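Local coordinates for protein putative creatinine amidohydrolase (Bacteroides fragilis, PDB 3LUB) that probably hydrolyses carbon-nitrogen bonds in linear amides, as a member of the creatininase superfamily that carries two zinc ions, at residues F[2-5]-F[9-12]; F[31-34]-F[39-42]; F[41-46]-F[118-123]; F[51-56]-F[173-178]; F[156-159]-F[165-168]. All coordinates share one frame; numbering follows the deposited sequence.

Contact 1: F[2-5]-F[9-12]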
# COMPACT_ATOMS: atom_id res chain seq x y z
N MSE F 2 -16.17 -22.85 -30.82
CA MSE F 2 -16.37 -21.47 -30.35
C MSE F 2 -17.76 -21.22 -29.77
O MSE F 2 -18.76 -21.41 -30.46
CB MSE F 2 -16.15 -20.51 -31.52
CG MSE F 2 -16.53 -19.06 -31.24
SE MSE F 2 -15.94 -17.95 -32.71
CE MSE F 2 -14.09 -18.80 -32.90
N ASN F 3 -17.82 -20.76 -28.51
CA ASN F 3 -19.10 -20.44 -27.86
C ASN F 3 -19.09 -19.04 -27.23
O ASN F 3 -18.60 -18.84 -26.11
CB ASN F 3 -19.46 -21.53 -26.84
CG ASN F 3 -20.92 -21.46 -26.41
OD1 ASN F 3 -21.57 -20.41 -26.47
ND2 ASN F 3 -21.43 -22.58 -25.93
N LYS F 4 -19.65 -18.07 -27.97
CA LYS F 4 -19.66 -16.67 -27.56
C LYS F 4 -20.64 -16.44 -26.41
O LYS F 4 -20.59 -15.39 -25.74
CB LYS F 4 -20.02 -15.73 -28.74
CG LYS F 4 -19.00 -15.62 -29.86
CD LYS F 4 -19.40 -14.47 -30.86
CE LYS F 4 -18.42 -14.31 -32.07
NZ LYS F 4 -18.59 -12.99 -32.82
N GLU F 5 -21.53 -17.40 -26.17
CA GLU F 5 -22.52 -17.24 -25.11
C GLU F 5 -21.93 -17.38 -23.69
O GLU F 5 -22.36 -16.68 -22.76
CB GLU F 5 -23.68 -18.22 -25.29
CG GLU F 5 -24.89 -17.89 -24.42
CD GLU F 5 -26.17 -18.63 -24.85
OE1 GLU F 5 -26.14 -19.42 -25.84
OE2 GLU F 5 -27.21 -18.40 -24.21
N SER F 9 -13.50 -15.02 -23.84
CA SER F 9 -12.35 -14.96 -24.73
C SER F 9 -12.67 -14.89 -26.24
O SER F 9 -11.86 -14.42 -27.02
CB SER F 9 -11.41 -16.13 -24.44
OG SER F 9 -10.92 -16.03 -23.11
N VAL F 10 -13.84 -15.37 -26.65
CA VAL F 10 -14.26 -15.28 -28.03
C VAL F 10 -15.54 -14.44 -28.22
O VAL F 10 -15.98 -14.25 -29.35
CB VAL F 10 -14.45 -16.68 -28.68
CG1 VAL F 10 -13.12 -17.46 -28.69
CG2 VAL F 10 -15.54 -17.47 -27.97
N SER F 11 -16.11 -13.91 -27.13
CA SER F 11 -17.43 -13.27 -27.17
C SER F 11 -17.40 -11.75 -27.50
O SER F 11 -16.36 -11.12 -27.52
CB SER F 11 -18.13 -13.49 -25.85
OG SER F 11 -19.49 -13.11 -25.94
N CYS F 12 -18.57 -11.18 -27.77
CA CYS F 12 -18.67 -9.74 -28.05
C CYS F 12 -19.94 -9.19 -27.44
O CYS F 12 -20.84 -9.93 -27.10
CB CYS F 12 -18.67 -9.49 -29.55
SG CYS F 12 -20.04 -10.36 -30.36
O HOH W 1 -16.43 -11.76 -31.16
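Lys4 and Val10 bury most of the surface here, 88 and 85 Å² of the 275 Å² shared by the two segments, and Ser11 adds a hydrogen bond. The lysine chain runs out extended beyond CG and lies along the backbone of 9-12: its CG is 3.4 Å from Val10 O. At its tip, Lys4 NZ gives a hydrogen bond of 3.0 Å to a water, which in turn donates to Val10 O at 3.1 Å. Cys12 SG lies 3.9 Å from Lys4 NZ. Both segments are irregular and belong to the N-terminal loop that folds back on itself before helix 13-16, with Cys12 as N-cap residue of that helix. Ser11 OG donates to Lys4 O over 2.5 Å, in the carbonyl plane and on a lone pair; OG gets there because it stands anti to its own backbone N (chi1 -169°), alongside the carbonyl carbon. Val10 points its side chain at 2-5, and its CG2 rests 3.8 Å from CG of the selenomethionine Met2. Within 2-5, Asn3 OD1 accepts from Glu5 N in an Asx turn. A second subunit covers part of this loop, packing Leu179 on Lys4 and Leu38 on Cys12.

Contact 2: F[31-34]-F[39-42]. With ZN (zinc ion), chain B; ZN (zinc ion), chain C; EDO (1,2-ethanediol), chain D.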
# COMPACT_ATOMS: atom_id res chain seq x y z
N THR F 31 1.84 -18.57 -15.33
CA THR F 31 2.79 -18.60 -16.44
C THR F 31 4.06 -19.31 -15.90
O THR F 31 4.87 -18.74 -15.15
CB THR F 31 3.02 -17.16 -16.96
OG1 THR F 31 1.74 -16.55 -17.24
CG2 THR F 31 3.94 -17.11 -18.23
N GLU F 32 4.22 -20.58 -16.28
CA GLU F 32 5.00 -21.53 -15.51
C GLU F 32 5.44 -22.69 -16.38
O GLU F 32 4.62 -23.32 -17.01
CB GLU F 32 4.15 -22.09 -14.36
CG GLU F 32 4.90 -22.97 -13.37
CD GLU F 32 3.99 -23.68 -12.38
OE1 GLU F 32 2.81 -23.91 -12.74
OE2 GLU F 32 4.45 -24.01 -11.26
N PRO F 33 6.75 -22.98 -16.39
CA PRO F 33 7.22 -24.17 -17.09
C PRO F 33 6.58 -25.46 -16.50
O PRO F 33 6.41 -25.57 -15.29
CB PRO F 33 8.73 -24.16 -16.84
CG PRO F 33 9.07 -22.81 -16.32
CD PRO F 33 7.84 -22.24 -15.74
N HIS F 34 6.22 -26.38 -17.40
CA HIS F 34 5.58 -27.64 -17.09
C HIS F 34 6.35 -28.80 -17.69
O HIS F 34 6.03 -29.24 -18.78
CB HIS F 34 4.17 -27.62 -17.66
CG HIS F 34 3.19 -26.97 -16.73
ND1 HIS F 34 3.19 -25.60 -16.48
CD2 HIS F 34 2.24 -27.50 -15.94
CE1 HIS F 34 2.23 -25.33 -15.61
NE2 HIS F 34 1.65 -26.47 -15.26
N PRO F 39 2.64 -26.68 -22.30
CA PRO F 39 2.65 -25.24 -22.42
C PRO F 39 2.85 -24.48 -21.10
O PRO F 39 2.32 -24.89 -20.04
CB PRO F 39 1.28 -24.89 -23.01
CG PRO F 39 0.59 -26.16 -23.26
CD PRO F 39 1.35 -27.28 -22.73
N TYR F 40 3.57 -23.36 -21.22
CA TYR F 40 3.70 -22.35 -20.14
C TYR F 40 2.37 -21.91 -19.57
O TYR F 40 2.29 -21.60 -18.39
CB TYR F 40 4.44 -21.09 -20.62
CG TYR F 40 5.94 -21.20 -20.54
CD1 TYR F 40 6.66 -21.83 -21.52
CD2 TYR F 40 6.65 -20.64 -19.47
CE1 TYR F 40 8.06 -21.91 -21.44
CE2 TYR F 40 8.02 -20.73 -19.38
CZ TYR F 40 8.72 -21.36 -20.36
OH TYR F 40 10.12 -21.43 -20.30
N LEU F 41 1.32 -21.92 -20.39
CA LEU F 41 -0.02 -21.52 -19.93
C LEU F 41 -0.97 -22.65 -19.60
O LEU F 41 -2.15 -22.43 -19.50
CB LEU F 41 -0.67 -20.59 -20.97
CG LEU F 41 -0.04 -19.19 -21.12
CD1 LEU F 41 -0.85 -18.38 -22.13
CD2 LEU F 41 -0.08 -18.46 -19.79
N THR F 42 -0.46 -23.86 -19.40
CA THR F 42 -1.26 -25.04 -18.97
C THR F 42 -2.24 -24.73 -17.85
O THR F 42 -3.39 -25.14 -17.91
CB THR F 42 -0.33 -26.22 -18.54
OG1 THR F 42 0.51 -26.62 -19.64
CG2 THR F 42 -1.12 -27.44 -17.98
ZN ZN B . 1.08 -24.80 -11.61
ZN ZN C . -0.02 -27.04 -14.00
C1 EDO D . 1.84 -12.95 -17.75
O1 EDO D . 1.74 -14.13 -18.56
C2 EDO D . 1.58 -11.74 -18.65
O2 EDO D . 2.69 -11.54 -19.54
O HOH W 2 0.61 -27.19 -12.01
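Two irregular pieces of one loop come together backbone to backbone, Glu32 N donating to Tyr40 O over 3.0 Å at an N-H...O angle of 159°, while Tyr40 CA makes a CA-H...O contact of 3.4 Å with Glu32 O. Residues 39-42 form a type I turn, in which Pro39 O accepts from both Thr42 N and Thr42 OG1. The His34 imidazole is fixed on several sides. Thr42 CB sits over one face, 3.8 Å from the ring centroid and 8° off the normal, a CH-pi contact. His34 ND1 donates to Glu32 O, which lies in the ring plane, and this bond leaves NE2 to bind a zinc ion at 2.2 Å. Glu32, its chain extended with CG anti to the backbone N (chi1 -172°), carries OE1 to the other zinc, also at 2.2 Å; its OE2 is held by Gln81. Tyr40 lays its ring against Pro33, CE2 to CG 3.8 Å, and its hydroxyl bonds to Pro85 O. The loop leaves strand 23-28 and leads into helix 42-62, with Leu41 as N-cap; Pro39 and Thr42 touch helix 166-175, and a second subunit packs against Pro33, Tyr40 and Leu41.

Contact 3: F[41-46]-F[118-123]. With ZN (zinc ion), chain B; ZN (zinc ion), chain C.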
# COMPACT_ATOMS: atom_id res chain seq x y z
N LEU F 41 1.32 -21.92 -20.39
CA LEU F 41 -0.02 -21.52 -19.93
C LEU F 41 -0.97 -22.65 -19.60
O LEU F 41 -2.15 -22.43 -19.50
CB LEU F 41 -0.67 -20.59 -20.97
CG LEU F 41 -0.04 -19.19 -21.12
CD1 LEU F 41 -0.85 -18.38 -22.13
CD2 LEU F 41 -0.08 -18.46 -19.79
N THR F 42 -0.46 -23.86 -19.40
CA THR F 42 -1.26 -25.04 -18.97
C THR F 42 -2.24 -24.73 -17.85
O THR F 42 -3.39 -25.14 -17.91
CB THR F 42 -0.33 -26.22 -18.54
OG1 THR F 42 0.51 -26.62 -19.64
CG2 THR F 42 -1.12 -27.44 -17.98
N ASP F 43 -1.82 -23.99 -16.84
CA ASP F 43 -2.69 -23.71 -15.68
C ASP F 43 -3.80 -22.71 -15.95
O ASP F 43 -4.70 -22.58 -15.14
CB ASP F 43 -1.87 -23.23 -14.47
CG ASP F 43 -0.95 -24.30 -13.94
OD1 ASP F 43 -1.04 -25.48 -14.37
OD2 ASP F 43 -0.13 -23.94 -13.06
N CYS F 44 -3.73 -22.02 -17.08
CA CYS F 44 -4.81 -21.17 -17.57
C CYS F 44 -5.74 -21.94 -18.51
O CYS F 44 -6.96 -21.83 -18.43
CB CYS F 44 -4.25 -19.98 -18.38
SG CYS F 44 -3.38 -18.65 -17.45
N ILE F 45 -5.13 -22.67 -19.44
CA ILE F 45 -5.84 -23.38 -20.49
C ILE F 45 -6.79 -24.43 -19.93
O ILE F 45 -7.94 -24.47 -20.34
CB ILE F 45 -4.87 -24.07 -21.46
CG1 ILE F 45 -4.07 -23.04 -22.27
CG2 ILE F 45 -5.61 -25.00 -22.38
CD1 ILE F 45 -2.79 -23.53 -22.92
N LEU F 46 -6.31 -25.27 -19.02
CA LEU F 46 -7.11 -26.37 -18.51
C LEU F 46 -8.37 -25.94 -17.76
O LEU F 46 -9.46 -26.42 -18.09
CB LEU F 46 -6.26 -27.30 -17.66
CG LEU F 46 -5.20 -28.04 -18.49
CD1 LEU F 46 -4.58 -29.21 -17.69
CD2 LEU F 46 -5.83 -28.50 -19.81
N SER F 118 -9.24 -22.43 -10.16
CA SER F 118 -7.80 -22.35 -10.28
C SER F 118 -7.23 -23.58 -10.99
O SER F 118 -7.66 -24.70 -10.80
CB SER F 118 -7.12 -22.16 -8.91
OG SER F 118 -5.71 -21.93 -9.07
N GLY F 119 -6.19 -23.33 -11.79
CA GLY F 119 -5.40 -24.37 -12.42
C GLY F 119 -4.06 -24.55 -11.77
O GLY F 119 -3.32 -25.43 -12.16
N HIS F 120 -3.75 -23.74 -10.76
CA HIS F 120 -2.44 -23.76 -10.14
C HIS F 120 -2.55 -23.92 -8.61
O HIS F 120 -3.14 -23.11 -7.93
CB HIS F 120 -1.69 -22.50 -10.56
CG HIS F 120 -0.36 -22.31 -9.90
ND1 HIS F 120 0.65 -23.24 -9.96
CD2 HIS F 120 0.12 -21.28 -9.16
CE1 HIS F 120 1.69 -22.80 -9.29
NE2 HIS F 120 1.40 -21.62 -8.78
N GLY F 121 -1.98 -24.99 -8.07
CA GLY F 121 -2.06 -25.28 -6.64
C GLY F 121 -1.32 -24.30 -5.73
O GLY F 121 -1.61 -24.22 -4.55
N GLY F 122 -0.39 -23.53 -6.30
CA GLY F 122 0.30 -22.43 -5.64
C GLY F 122 -0.58 -21.23 -5.34
O GLY F 122 -0.24 -20.46 -4.47
N ASN F 123 -1.70 -21.10 -6.05
CA ASN F 123 -2.68 -20.06 -5.76
C ASN F 123 -3.56 -20.42 -4.55
O ASN F 123 -4.04 -21.54 -4.41
CB ASN F 123 -3.57 -19.78 -6.98
CG ASN F 123 -2.80 -19.33 -8.21
OD1 ASN F 123 -1.70 -18.74 -8.10
ND2 ASN F 123 -3.38 -19.59 -9.39
ZN ZN B . 1.08 -24.80 -11.61
ZN ZN C . -0.02 -27.04 -14.00
O HOH W 2 0.61 -27.19 -12.01
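Asp43 reaches across to Gly119 and His120, and its side chain carries almost everything the helix start contributes to this contact. CB points toward the loop and lies 3.5 Å from Gly119 O. CG stands beside the backbone N and anti to the carbonyl carbon (chi1 -65°), which swings the carboxylate between the two zinc ions; it lies 3.2 Å from Gly119 O, and OD1 is equally near this oxygen without a hydrogen bond, both being acceptors. The oxygens part company: OD1 binds one zinc at 1.9 Å and OD2 the other at 2.1 Å, so the carboxylate bridges the pair, and a water bound to both metals bridges them again. His120 ND1 joins the OD2-bound zinc at 2.3 Å. Its separation from Asp43 OD2, 3.3 Å, is that of two ligands sharing one metal and not of a hydrogen bond. Glu32 completes the protein ligands of that zinc, His34 and Glu168 those of the other.

The backbones come close, with Gly119 CA directed at Asp43 O in a CA-H...O contact of 3.3 Å. A second shell steadies the histidine: His120 NE2 bonds to Ala76 O, Gly122 N lies over one ring face, and Ser118 OG donates to His120 O while Asn123 N reaches the same oxygen from the opposite face of its plane. The buried site joins the first turn of helix 42-62 to the loop at the C-terminal end of the inner strand 113-118, the end of a parallel sheet where alpha/beta proteins commonly place active sites, and helix 166-175 packs alongside through Glu168 and Met172.

Contact 4: F[51-56]-F[173-178]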
# COMPACT_ATOMS: atom_id res chain seq x y z
N ALA F 51 -14.17 -25.20 -17.50
CA ALA F 51 -15.26 -24.30 -17.08
C ALA F 51 -16.23 -24.01 -18.21
O ALA F 51 -17.45 -23.94 -17.99
CB ALA F 51 -14.69 -22.99 -16.49
N VAL F 52 -15.72 -23.83 -19.43
CA VAL F 52 -16.59 -23.63 -20.61
C VAL F 52 -17.46 -24.88 -20.85
O VAL F 52 -18.69 -24.77 -21.04
CB VAL F 52 -15.77 -23.23 -21.87
CG1 VAL F 52 -16.60 -23.37 -23.18
CG2 VAL F 52 -15.30 -21.83 -21.72
N GLU F 53 -16.85 -26.06 -20.77
CA GLU F 53 -17.59 -27.31 -20.90
C GLU F 53 -18.69 -27.44 -19.83
O GLU F 53 -19.76 -27.85 -20.13
CB GLU F 53 -16.66 -28.51 -20.80
CG GLU F 53 -16.35 -29.24 -22.08
CD GLU F 53 -16.04 -30.72 -21.84
OE1 GLU F 53 -17.02 -31.49 -21.73
OE2 GLU F 53 -14.85 -31.10 -21.74
N ALA F 54 -18.39 -27.09 -18.58
CA ALA F 54 -19.38 -27.17 -17.51
C ALA F 54 -20.47 -26.12 -17.68
O ALA F 54 -21.63 -26.38 -17.35
CB ALA F 54 -18.73 -27.08 -16.14
N ALA F 55 -20.09 -24.93 -18.15
CA ALA F 55 -21.06 -23.86 -18.45
C ALA F 55 -22.05 -24.31 -19.54
O ALA F 55 -23.25 -24.07 -19.45
CB ALA F 55 -20.30 -22.51 -18.89
N GLU F 56 -21.52 -24.95 -20.57
CA GLU F 56 -22.33 -25.47 -21.65
C GLU F 56 -23.29 -26.55 -21.14
O GLU F 56 -24.47 -26.58 -21.52
CB GLU F 56 -21.43 -26.03 -22.75
CG GLU F 56 -20.75 -24.97 -23.61
CD GLU F 56 -19.73 -25.55 -24.60
OE1 GLU F 56 -19.16 -26.65 -24.36
OE2 GLU F 56 -19.48 -24.88 -25.64
N MSE F 173 -3.64 -33.38 -23.57
CA MSE F 173 -3.70 -34.19 -24.78
C MSE F 173 -5.12 -34.29 -25.29
O MSE F 173 -5.35 -34.30 -26.50
CB MSE F 173 -3.10 -35.57 -24.57
CG MSE F 173 -1.59 -35.58 -24.52
SE MSE F 173 -0.89 -37.30 -23.89
CE MSE F 173 -0.92 -38.43 -25.63
N HIS F 174 -6.06 -34.34 -24.36
CA HIS F 174 -7.49 -34.36 -24.70
C HIS F 174 -7.97 -33.05 -25.29
O HIS F 174 -8.49 -33.01 -26.41
CB HIS F 174 -8.30 -34.74 -23.48
CG HIS F 174 -9.76 -34.53 -23.62
ND1 HIS F 174 -10.52 -35.20 -24.55
CD2 HIS F 174 -10.63 -33.79 -22.90
CE1 HIS F 174 -11.79 -34.84 -24.43
NE2 HIS F 174 -11.88 -33.99 -23.43
N TYR F 175 -7.77 -31.97 -24.56
CA TYR F 175 -8.27 -30.67 -24.98
C TYR F 175 -7.45 -30.02 -26.08
O TYR F 175 -8.03 -29.41 -26.94
CB TYR F 175 -8.33 -29.71 -23.77
CG TYR F 175 -9.54 -29.90 -22.88
CD1 TYR F 175 -10.83 -29.79 -23.38
CD2 TYR F 175 -9.39 -30.17 -21.53
CE1 TYR F 175 -11.94 -29.96 -22.56
CE2 TYR F 175 -10.47 -30.33 -20.71
CZ TYR F 175 -11.74 -30.22 -21.23
OH TYR F 175 -12.80 -30.38 -20.38
N HIS F 176 -6.12 -30.08 -26.01
CA HIS F 176 -5.28 -29.45 -27.02
C HIS F 176 -4.11 -30.33 -27.43
O HIS F 176 -2.97 -30.05 -27.11
CB HIS F 176 -4.75 -28.10 -26.53
CG HIS F 176 -5.82 -27.07 -26.35
ND1 HIS F 176 -6.31 -26.32 -27.39
CD2 HIS F 176 -6.52 -26.70 -25.25
CE1 HIS F 176 -7.25 -25.51 -26.94
NE2 HIS F 176 -7.42 -25.74 -25.65
N PRO F 177 -4.39 -31.40 -28.16
CA PRO F 177 -3.34 -32.31 -28.59
C PRO F 177 -2.18 -31.67 -29.40
O PRO F 177 -1.06 -32.17 -29.38
CB PRO F 177 -4.08 -33.36 -29.44
CG PRO F 177 -5.43 -32.80 -29.71
CD PRO F 177 -5.74 -31.84 -28.59
N GLU F 178 -2.49 -30.60 -30.12
CA GLU F 178 -1.53 -29.85 -30.90
C GLU F 178 -0.52 -29.07 -30.04
O GLU F 178 0.46 -28.57 -30.57
CB GLU F 178 -2.27 -28.87 -31.83
CG GLU F 178 -2.82 -27.57 -31.23
CD GLU F 178 -4.11 -27.74 -30.44
OE1 GLU F 178 -4.68 -28.86 -30.41
OE2 GLU F 178 -4.55 -26.73 -29.84
O HOH W 3 -14.60 -33.57 -22.74
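This is a sparse polar contact at the surface, in which one carboxylate spans the gap between helix 42-62 and the C-terminal end of helix 166-175. The backbones stay well apart, the nearest CA atoms being 10.7 Å from each other (Glu53 and Tyr175), and only 85 Å² is buried. Two side chains close the distance. Tyr175 OH donates to Glu53 OE2 over 2.6 Å, meeting the oxygen on its anti side and 33° out of the carboxylate plane. OE2 lies at the edge of the tyrosine ring, near its plane, while the carboxylate plane is turned 69° from the ring. Glu53 attains this reach with a chain extended beyond CG, although its chi1 of -105° falls outside the usual staggered positions. His174 takes part through a water, which donates to Glu53 OE2 at 2.7 Å and lies 2.8 Å from His174 NE2, in the imidazole plane. The same histidine covers a face of its neighbour, its CD2 3.8 Å above the Tyr175 ring plane and over the centre. Tyr175 also packs on Val233 of helix 226-249. With a phenol and a water both donating to OE2, the negative charge of Glu53 is probably stabilised at this one oxygen.

Contact 5: F[156-159]-F[165-168]; sequences FEAE and GESE. With ZN (zinc ion), chain C.
The N-terminal turn of helix 166-175, which supplies the zinc ligand Glu168, is tied here to the preceding loop 156-159. Glu166 makes the polar link. Its chain runs fully extended from a CG anti to the backbone N (chi1 -166°) and presents both carboxylate oxygens to successive amides of the loop: Glu157 N donates to OE2 over 3.1 Å at an N-H...O angle of 170°, and Ala158 N to OE1 over 2.9 Å at 165°. Both bonds are nearly straight at hydrogen, yet both amides approach from above the carboxylate plane. Ala158 CB comes within 3.4 Å of Glu166 OE1.

Phe156 forms the apolar half. Its ring lies flat against the helix, Ser167 CA standing 3.6 Å from the centroid in a CH-pi contact and Ser167 CB 3.5 Å from CE2. Glu166 OE2 lies at the ring edge, in its plane, and the carboxylate is turned almost perpendicular to the ring. Tyr232 meets the phenylalanine edge-to-face. Ser167 OG turns elsewhere, bonding to Asp161 OD2.

Glu168 faces away from the loop and binds a zinc ion through OE2 at 1.9 Å, with OE1 at a much longer 2.7 Å and hydrogen-bonded to Ala164 N. Two like charges are close, Glu157 OE2 lying 4.5 Å from Glu166 OE2. Lys228 forms salt bridges with both, and together with the two amide donors it would be expected to keep Glu166 ionised and to offset the nearness of the two carboxylates.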
# COMPACT_ATOMS: atom_id res chain seq x y z
N PHE F 156 -5.32 -42.44 -13.27
CA PHE F 156 -3.97 -42.42 -13.79
C PHE F 156 -3.10 -43.43 -13.05
O PHE F 156 -3.42 -43.83 -11.94
CB PHE F 156 -3.40 -40.98 -13.66
CG PHE F 156 -4.30 -39.95 -14.31
CD1 PHE F 156 -4.32 -39.79 -15.69
CD2 PHE F 156 -5.18 -39.20 -13.55
CE1 PHE F 156 -5.18 -38.87 -16.29
CE2 PHE F 156 -6.01 -38.29 -14.13
CZ PHE F 156 -6.03 -38.13 -15.51
N GLU F 157 -2.00 -43.83 -13.67
CA GLU F 157 -1.13 -44.87 -13.14
C GLU F 157 -0.00 -44.32 -12.27
O GLU F 157 0.25 -44.84 -11.19
CB GLU F 157 -0.51 -45.69 -14.29
CG GLU F 157 -1.52 -46.41 -15.18
CD GLU F 157 -0.87 -47.15 -16.38
OE1 GLU F 157 -0.28 -48.24 -16.18
OE2 GLU F 157 -0.98 -46.63 -17.52
N ALA F 158 0.71 -43.30 -12.75
CA ALA F 158 1.83 -42.75 -12.01
C ALA F 158 1.40 -42.37 -10.60
O ALA F 158 0.32 -41.78 -10.39
CB ALA F 158 2.41 -41.54 -12.73
N GLU F 159 2.22 -42.74 -9.62
CA GLU F 159 1.87 -42.49 -8.22
C GLU F 159 2.26 -41.07 -7.82
O GLU F 159 1.47 -40.39 -7.18
CB GLU F 159 2.49 -43.55 -7.29
CG GLU F 159 1.42 -44.32 -6.45
CD GLU F 159 1.83 -45.76 -6.19
OE1 GLU F 159 3.06 -46.01 -6.06
OE2 GLU F 159 0.94 -46.65 -6.12
N GLY F 165 2.50 -33.76 -14.79
CA GLY F 165 2.63 -35.20 -14.69
C GLY F 165 1.63 -35.86 -15.58
O GLY F 165 1.24 -35.29 -16.60
N GLU F 166 1.18 -37.05 -15.20
CA GLU F 166 0.35 -37.85 -16.07
C GLU F 166 -0.99 -37.23 -16.26
O GLU F 166 -1.49 -37.20 -17.37
CB GLU F 166 0.22 -39.30 -15.56
CG GLU F 166 -0.35 -40.27 -16.61
CD GLU F 166 -0.48 -41.70 -16.08
OE1 GLU F 166 0.48 -42.18 -15.46
OE2 GLU F 166 -1.54 -42.31 -16.29
N SER F 167 -1.59 -36.75 -15.18
CA SER F 167 -2.92 -36.18 -15.22
C SER F 167 -3.01 -34.88 -16.02
O SER F 167 -3.93 -34.70 -16.85
CB SER F 167 -3.41 -35.93 -13.78
OG SER F 167 -2.44 -35.22 -13.03
N GLU F 168 -2.11 -33.93 -15.74
CA GLU F 168 -2.11 -32.67 -16.48
C GLU F 168 -1.79 -32.93 -17.95
O GLU F 168 -2.36 -32.28 -18.84
CB GLU F 168 -1.11 -31.66 -15.90
CG GLU F 168 -1.72 -30.65 -14.95
CD GLU F 168 -0.80 -29.49 -14.58
OE1 GLU F 168 0.43 -29.69 -14.51
OE2 GLU F 168 -1.34 -28.38 -14.30
ZN ZN C . -0.02 -27.04 -14.00
O HOH W 2 0.61 -27.19 -12.01

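Overall arrangement
Contacts 2, 3 and 5 converge on the two zinc ions: contacts 2 and 3 have centres 8 Å apart, share Leu41 and Thr42 and touch both metals, while contact 5, about 16 to 17 Å from either centre, brings in Glu168. One zinc-bound water belongs to all three, and loops and helix starts from distant parts of the sequence assemble one dinuclear site. Contact 4 lies farther along helices 42-62 and 166-175, which also serve contacts 3 and 5 respectively, and its segments alternate with those of contact 3 along the chain. Contact 1 comes first in sequence, 24 Å from contact 2, touches contact 4 through Asn3 and Glu56, and, like contact 2, meets a second subunit.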